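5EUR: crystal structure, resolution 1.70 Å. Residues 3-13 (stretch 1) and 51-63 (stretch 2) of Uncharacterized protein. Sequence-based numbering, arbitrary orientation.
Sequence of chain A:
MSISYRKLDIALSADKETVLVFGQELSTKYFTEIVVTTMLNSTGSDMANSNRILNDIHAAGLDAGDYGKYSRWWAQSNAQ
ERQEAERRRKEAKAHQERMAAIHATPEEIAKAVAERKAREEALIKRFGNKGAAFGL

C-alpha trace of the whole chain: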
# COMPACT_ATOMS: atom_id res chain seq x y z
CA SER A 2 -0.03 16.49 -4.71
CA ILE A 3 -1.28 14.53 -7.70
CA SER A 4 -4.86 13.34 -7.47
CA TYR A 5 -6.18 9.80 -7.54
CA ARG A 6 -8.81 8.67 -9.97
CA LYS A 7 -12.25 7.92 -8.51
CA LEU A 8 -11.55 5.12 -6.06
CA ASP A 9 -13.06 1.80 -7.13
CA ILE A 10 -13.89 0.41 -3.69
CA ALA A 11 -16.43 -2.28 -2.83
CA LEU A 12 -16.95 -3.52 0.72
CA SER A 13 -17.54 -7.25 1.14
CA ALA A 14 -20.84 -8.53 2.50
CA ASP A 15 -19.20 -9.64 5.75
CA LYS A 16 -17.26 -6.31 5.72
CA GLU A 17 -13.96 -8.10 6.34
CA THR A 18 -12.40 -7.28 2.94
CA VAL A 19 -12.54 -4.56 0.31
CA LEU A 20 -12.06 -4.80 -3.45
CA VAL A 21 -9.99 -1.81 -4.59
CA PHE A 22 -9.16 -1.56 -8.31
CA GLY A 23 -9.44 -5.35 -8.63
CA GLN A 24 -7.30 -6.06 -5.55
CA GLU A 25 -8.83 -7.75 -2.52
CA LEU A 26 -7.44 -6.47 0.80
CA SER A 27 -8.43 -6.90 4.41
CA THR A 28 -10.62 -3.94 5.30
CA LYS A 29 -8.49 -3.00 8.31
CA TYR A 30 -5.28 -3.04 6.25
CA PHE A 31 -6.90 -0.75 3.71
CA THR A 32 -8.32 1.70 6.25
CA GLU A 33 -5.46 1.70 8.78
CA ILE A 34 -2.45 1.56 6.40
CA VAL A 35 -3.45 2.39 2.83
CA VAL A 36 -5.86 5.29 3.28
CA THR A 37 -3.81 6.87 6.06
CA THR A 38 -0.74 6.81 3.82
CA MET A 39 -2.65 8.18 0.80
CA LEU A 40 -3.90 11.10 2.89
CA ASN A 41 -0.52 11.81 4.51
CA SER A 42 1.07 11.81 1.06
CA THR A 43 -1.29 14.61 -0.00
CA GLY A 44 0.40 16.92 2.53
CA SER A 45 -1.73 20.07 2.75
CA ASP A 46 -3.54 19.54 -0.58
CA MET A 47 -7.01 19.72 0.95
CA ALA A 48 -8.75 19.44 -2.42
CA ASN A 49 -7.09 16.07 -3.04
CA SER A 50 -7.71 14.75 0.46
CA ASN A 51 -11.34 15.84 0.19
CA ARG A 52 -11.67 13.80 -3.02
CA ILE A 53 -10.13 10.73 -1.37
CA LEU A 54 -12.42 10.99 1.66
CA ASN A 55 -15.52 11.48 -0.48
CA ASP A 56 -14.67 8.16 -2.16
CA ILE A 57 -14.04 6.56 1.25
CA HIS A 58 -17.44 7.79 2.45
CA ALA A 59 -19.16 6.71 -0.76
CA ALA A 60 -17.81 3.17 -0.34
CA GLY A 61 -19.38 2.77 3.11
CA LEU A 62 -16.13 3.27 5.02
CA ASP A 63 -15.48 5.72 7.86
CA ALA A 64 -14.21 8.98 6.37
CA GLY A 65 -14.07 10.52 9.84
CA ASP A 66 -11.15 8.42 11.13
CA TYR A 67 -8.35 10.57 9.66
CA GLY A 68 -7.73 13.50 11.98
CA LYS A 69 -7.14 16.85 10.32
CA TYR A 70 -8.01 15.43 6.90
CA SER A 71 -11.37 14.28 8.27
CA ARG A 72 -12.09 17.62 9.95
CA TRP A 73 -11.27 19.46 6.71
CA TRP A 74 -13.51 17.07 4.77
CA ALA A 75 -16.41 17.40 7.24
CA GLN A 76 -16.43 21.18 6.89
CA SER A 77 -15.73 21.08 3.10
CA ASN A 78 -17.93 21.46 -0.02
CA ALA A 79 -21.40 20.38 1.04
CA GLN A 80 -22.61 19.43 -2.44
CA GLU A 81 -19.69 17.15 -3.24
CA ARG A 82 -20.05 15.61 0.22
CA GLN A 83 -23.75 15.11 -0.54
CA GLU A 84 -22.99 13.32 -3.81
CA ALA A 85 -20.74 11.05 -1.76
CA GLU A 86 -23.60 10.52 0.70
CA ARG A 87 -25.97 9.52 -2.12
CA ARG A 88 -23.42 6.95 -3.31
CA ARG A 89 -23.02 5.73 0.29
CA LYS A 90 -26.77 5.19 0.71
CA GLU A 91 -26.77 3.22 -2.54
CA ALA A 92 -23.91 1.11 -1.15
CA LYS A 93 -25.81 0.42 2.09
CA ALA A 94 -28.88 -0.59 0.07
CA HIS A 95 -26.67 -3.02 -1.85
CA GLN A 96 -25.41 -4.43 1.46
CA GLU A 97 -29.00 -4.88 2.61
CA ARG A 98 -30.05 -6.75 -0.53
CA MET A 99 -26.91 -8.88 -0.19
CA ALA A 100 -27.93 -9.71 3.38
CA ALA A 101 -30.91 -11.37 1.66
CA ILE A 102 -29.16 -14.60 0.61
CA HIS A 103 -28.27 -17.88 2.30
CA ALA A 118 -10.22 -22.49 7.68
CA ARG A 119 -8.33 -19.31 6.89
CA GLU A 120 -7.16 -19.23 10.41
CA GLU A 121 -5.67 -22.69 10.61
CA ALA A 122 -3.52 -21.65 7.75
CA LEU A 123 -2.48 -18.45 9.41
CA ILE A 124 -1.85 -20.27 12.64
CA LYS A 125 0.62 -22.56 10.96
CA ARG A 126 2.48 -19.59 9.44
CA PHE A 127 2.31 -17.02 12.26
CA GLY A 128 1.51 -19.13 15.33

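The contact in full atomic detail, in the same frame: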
# COMPACT_ATOMS: atom_id res chain seq x y z
N ILE A 3 -0.50 14.94 -6.55
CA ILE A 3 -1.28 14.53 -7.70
C ILE A 3 -2.51 13.78 -7.20
O ILE A 3 -2.48 13.11 -6.16
CB ILE A 3 -0.45 13.68 -8.69
CG1 ILE A 3 0.05 12.39 -8.04
CG2 ILE A 3 0.73 14.49 -9.25
CD1 ILE A 3 0.62 11.40 -9.05
N SER A 4 -3.62 13.95 -7.92
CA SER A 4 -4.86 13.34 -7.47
C SER A 4 -4.95 11.88 -7.89
O SER A 4 -4.27 11.41 -8.82
CB SER A 4 -6.06 14.12 -8.00
OG SER A 4 -5.93 14.38 -9.37
N TYR A 5 -5.81 11.16 -7.19
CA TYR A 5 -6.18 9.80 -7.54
C TYR A 5 -7.42 9.84 -8.43
O TYR A 5 -8.23 10.77 -8.35
CB TYR A 5 -6.50 8.98 -6.28
CG TYR A 5 -5.32 8.86 -5.35
CD1 TYR A 5 -4.52 7.72 -5.37
CD2 TYR A 5 -5.00 9.88 -4.46
CE1 TYR A 5 -3.43 7.61 -4.55
CE2 TYR A 5 -3.91 9.77 -3.64
CZ TYR A 5 -3.14 8.64 -3.68
OH TYR A 5 -2.05 8.51 -2.86
N ARG A 6 -7.55 8.83 -9.27
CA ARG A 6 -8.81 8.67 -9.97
C ARG A 6 -9.89 8.29 -8.94
O ARG A 6 -9.60 7.99 -7.78
CB ARG A 6 -8.65 7.63 -11.08
CG ARG A 6 -7.66 8.13 -12.13
CD ARG A 6 -7.51 7.27 -13.37
NE ARG A 6 -6.49 7.88 -14.23
CZ ARG A 6 -6.71 8.81 -15.15
NH1 ARG A 6 -7.95 9.23 -15.41
NH2 ARG A 6 -5.69 9.30 -15.84
N LYS A 7 -11.15 8.36 -9.36
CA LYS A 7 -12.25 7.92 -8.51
C LYS A 7 -11.97 6.52 -7.98
O LYS A 7 -11.74 5.59 -8.76
CB LYS A 7 -13.56 7.95 -9.29
CG LYS A 7 -14.73 7.38 -8.52
CD LYS A 7 -14.99 5.94 -8.98
CE LYS A 7 -16.01 5.22 -8.13
NZ LYS A 7 -16.12 3.80 -8.53
N LEU A 8 -11.99 6.37 -6.66
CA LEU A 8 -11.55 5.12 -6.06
C LEU A 8 -12.61 4.05 -6.26
O LEU A 8 -13.77 4.23 -5.87
CB LEU A 8 -11.25 5.30 -4.58
CG LEU A 8 -10.18 6.34 -4.20
CD1 LEU A 8 -10.01 6.36 -2.69
CD2 LEU A 8 -8.85 6.05 -4.89
N ASP A 9 -12.20 2.95 -6.87
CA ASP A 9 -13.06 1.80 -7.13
C ASP A 9 -12.98 0.91 -5.91
O ASP A 9 -12.11 0.04 -5.81
CB ASP A 9 -12.59 1.08 -8.39
CG ASP A 9 -13.37 -0.18 -8.68
OD1 ASP A 9 -14.50 -0.32 -8.15
OD2 ASP A 9 -12.86 -1.03 -9.42
N ILE A 10 -13.89 1.13 -4.95
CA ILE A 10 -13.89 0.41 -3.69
C ILE A 10 -15.25 -0.26 -3.48
O ILE A 10 -16.29 0.42 -3.48
CB ILE A 10 -13.60 1.32 -2.48
CG1 ILE A 10 -12.30 2.11 -2.65
CG2 ILE A 10 -13.53 0.50 -1.21
CD1 ILE A 10 -12.21 3.26 -1.64
N ALA A 11 -15.23 -1.56 -3.23
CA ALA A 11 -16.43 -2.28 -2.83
C ALA A 11 -16.15 -2.99 -1.52
O ALA A 11 -15.12 -3.66 -1.39
CB ALA A 11 -16.86 -3.29 -3.90
N LEU A 12 -17.06 -2.85 -0.57
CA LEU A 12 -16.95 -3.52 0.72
C LEU A 12 -17.65 -4.87 0.64
O LEU A 12 -18.75 -4.99 0.10
CB LEU A 12 -17.56 -2.64 1.81
CG LEU A 12 -17.49 -3.00 3.29
CD1 LEU A 12 -16.06 -3.19 3.73
CD2 LEU A 12 -18.13 -1.88 4.11
N SER A 13 -16.99 -5.90 1.17
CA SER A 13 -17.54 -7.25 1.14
C SER A 13 -18.79 -7.34 2.01
O SER A 13 -19.00 -6.54 2.92
CB SER A 13 -16.50 -8.27 1.62
OG SER A 13 -16.27 -8.18 3.02
N ASN A 51 -9.88 15.85 0.21
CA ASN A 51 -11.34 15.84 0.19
C ASN A 51 -11.87 14.85 -0.83
O ASN A 51 -12.84 14.13 -0.54
CB ASN A 51 -11.88 17.24 -0.11
CG ASN A 51 -11.81 18.16 1.08
OD1 ASN A 51 -11.66 17.72 2.22
ND2 ASN A 51 -11.91 19.46 0.82
N ARG A 52 -11.26 14.79 -2.03
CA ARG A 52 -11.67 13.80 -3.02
C ARG A 52 -11.53 12.38 -2.48
O ARG A 52 -12.46 11.55 -2.58
CB ARG A 52 -10.83 13.94 -4.30
CG ARG A 52 -11.23 15.08 -5.23
CD ARG A 52 -10.29 15.12 -6.46
NE ARG A 52 -10.21 13.82 -7.13
CZ ARG A 52 -10.96 13.45 -8.17
NH1 ARG A 52 -11.85 14.29 -8.68
NH2 ARG A 52 -10.80 12.25 -8.71
N ILE A 53 -10.35 12.06 -1.93
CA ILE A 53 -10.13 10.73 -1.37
C ILE A 53 -11.22 10.39 -0.36
O ILE A 53 -11.83 9.31 -0.41
CB ILE A 53 -8.74 10.65 -0.72
CG1 ILE A 53 -7.65 10.74 -1.80
CG2 ILE A 53 -8.61 9.35 0.05
CD1 ILE A 53 -6.28 11.08 -1.20
N LEU A 54 -11.48 11.30 0.58
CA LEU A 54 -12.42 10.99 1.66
C LEU A 54 -13.86 10.93 1.16
O LEU A 54 -14.66 10.18 1.73
CB LEU A 54 -12.25 11.99 2.80
CG LEU A 54 -10.95 11.73 3.58
CD1 LEU A 54 -10.68 12.82 4.61
CD2 LEU A 54 -11.00 10.36 4.27
N ASN A 55 -14.20 11.67 0.12
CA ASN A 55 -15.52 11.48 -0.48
C ASN A 55 -15.65 10.07 -1.05
O ASN A 55 -16.69 9.43 -0.91
CB ASN A 55 -15.80 12.54 -1.54
CG ASN A 55 -16.30 13.85 -0.93
OD1 ASN A 55 -17.01 13.86 0.07
ND2 ASN A 55 -15.95 14.96 -1.57
N ASP A 56 -14.59 9.54 -1.67
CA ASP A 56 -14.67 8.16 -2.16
C ASP A 56 -14.70 7.14 -1.02
O ASP A 56 -15.37 6.09 -1.13
CB ASP A 56 -13.51 7.89 -3.11
CG ASP A 56 -13.65 8.67 -4.40
OD1 ASP A 56 -14.78 9.14 -4.71
OD2 ASP A 56 -12.64 8.82 -5.10
N ILE A 57 -13.98 7.42 0.07
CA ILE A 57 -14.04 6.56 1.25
C ILE A 57 -15.46 6.52 1.80
O ILE A 57 -16.01 5.45 2.07
CB ILE A 57 -13.02 7.05 2.30
CG1 ILE A 57 -11.59 6.89 1.78
CG2 ILE A 57 -13.22 6.34 3.63
CD1 ILE A 57 -11.26 5.48 1.31
N HIS A 58 -16.07 7.70 1.95
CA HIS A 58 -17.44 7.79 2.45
C HIS A 58 -18.42 7.08 1.52
O HIS A 58 -19.28 6.32 1.98
CB HIS A 58 -17.81 9.27 2.60
CG HIS A 58 -19.13 9.52 3.26
ND1 HIS A 58 -19.33 9.34 4.61
CD2 HIS A 58 -20.30 10.00 2.76
CE1 HIS A 58 -20.58 9.68 4.92
NE2 HIS A 58 -21.19 10.07 3.81
N ALA A 59 -18.27 7.31 0.22
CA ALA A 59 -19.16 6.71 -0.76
C ALA A 59 -19.10 5.19 -0.74
O ALA A 59 -20.09 4.52 -1.08
CB ALA A 59 -18.82 7.21 -2.16
N ALA A 60 -17.95 4.61 -0.38
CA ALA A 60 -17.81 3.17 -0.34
C ALA A 60 -18.40 2.54 0.92
O ALA A 60 -18.38 1.31 1.04
CB ALA A 60 -16.34 2.79 -0.48
N GLY A 61 -18.89 3.33 1.86
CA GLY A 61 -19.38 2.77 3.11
C GLY A 61 -18.36 2.69 4.22
O GLY A 61 -18.66 2.11 5.27
N LEU A 62 -17.18 3.26 4.02
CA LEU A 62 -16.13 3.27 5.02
C LEU A 62 -16.19 4.55 5.85
O LEU A 62 -16.92 5.49 5.52
CB LEU A 62 -14.77 3.12 4.35
CG LEU A 62 -14.63 1.84 3.52
CD1 LEU A 62 -13.31 1.85 2.71
CD2 LEU A 62 -14.69 0.63 4.42
N ASP A 63 -15.41 4.59 6.93
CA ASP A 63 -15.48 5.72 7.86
C ASP A 63 -14.51 6.81 7.44
O ASP A 63 -13.31 6.73 7.72
CB ASP A 63 -15.19 5.25 9.28
CG ASP A 63 -15.47 6.31 10.31
OD1 ASP A 63 -15.69 7.49 9.94
OD2 ASP A 63 -15.48 5.96 11.51
O HOH W 1 -10.03 9.95 -5.44
O HOH W 2 -15.72 4.86 -3.56
O HOH W 3 -18.99 -0.65 -0.68

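An extended segment that packs along a helix must satisfy its own backbone polar groups while burying its side chains, and this contact illustrates how the two tasks can be shared. At its N-terminal end the segment has no regular structure, and helix side chains serve its main chain. Ser4 only grazes the guanidinium of Arg52. The carbonyl of Tyr5 receives a hydrogen bond from that group, Arg52 NH2 to Tyr5 O at 3.0 Å; Tyr5 O lies at the guanidinium edge, near its plane, where the N-H groups point. The Tyr5 ring meets the side chain of Ile53, with CE2 3.6 Å from Ile53 CD1.

Arg6 points away, yet its carbonyl is not idle: a water donates to both Arg6 O and Asp56 OD2, bridging two acceptors that could not bond each other. Lys7 CA lies 3.5 Å from Asp56 OD2, while the end of its side chain leads away. The same carboxylate oxygen accepts from the amide of Leu8, Leu8 N to Asp56 OD2 at 3.0 Å and almost straight at 168°. Leu8 turns toward the helix, where its CD1 lies 4.3 Å from both Ile53 CG2 and Ile57 CD1. A second water donates to Leu8 O and Asp56 O.

From here alternation takes over. Asp9 and Ala11 point away; Ile10 and Leu12 point toward the second stretch, over the last helical turn and the residues after it. Ile10 reaches Ile57 (CD1 to CD1, 3.8 Å) and Ala60 (Ile10 CG2 to Ala60 CB, 3.7 Å). Leu12 CD1 lies 4.1 Å from Leu62 CD2, on the residue whose amide closes the Schellman motif around Gly61. An ideal CB on Gly61 would sit 3.9 Å from Leu12 CD2, but its jam against the preceding carbonyl already calls for glycine. A third water accepts from Leu12 N and donates to Ala60 O, linking the strand to the residue just past the helix, where no direct backbone bond forms.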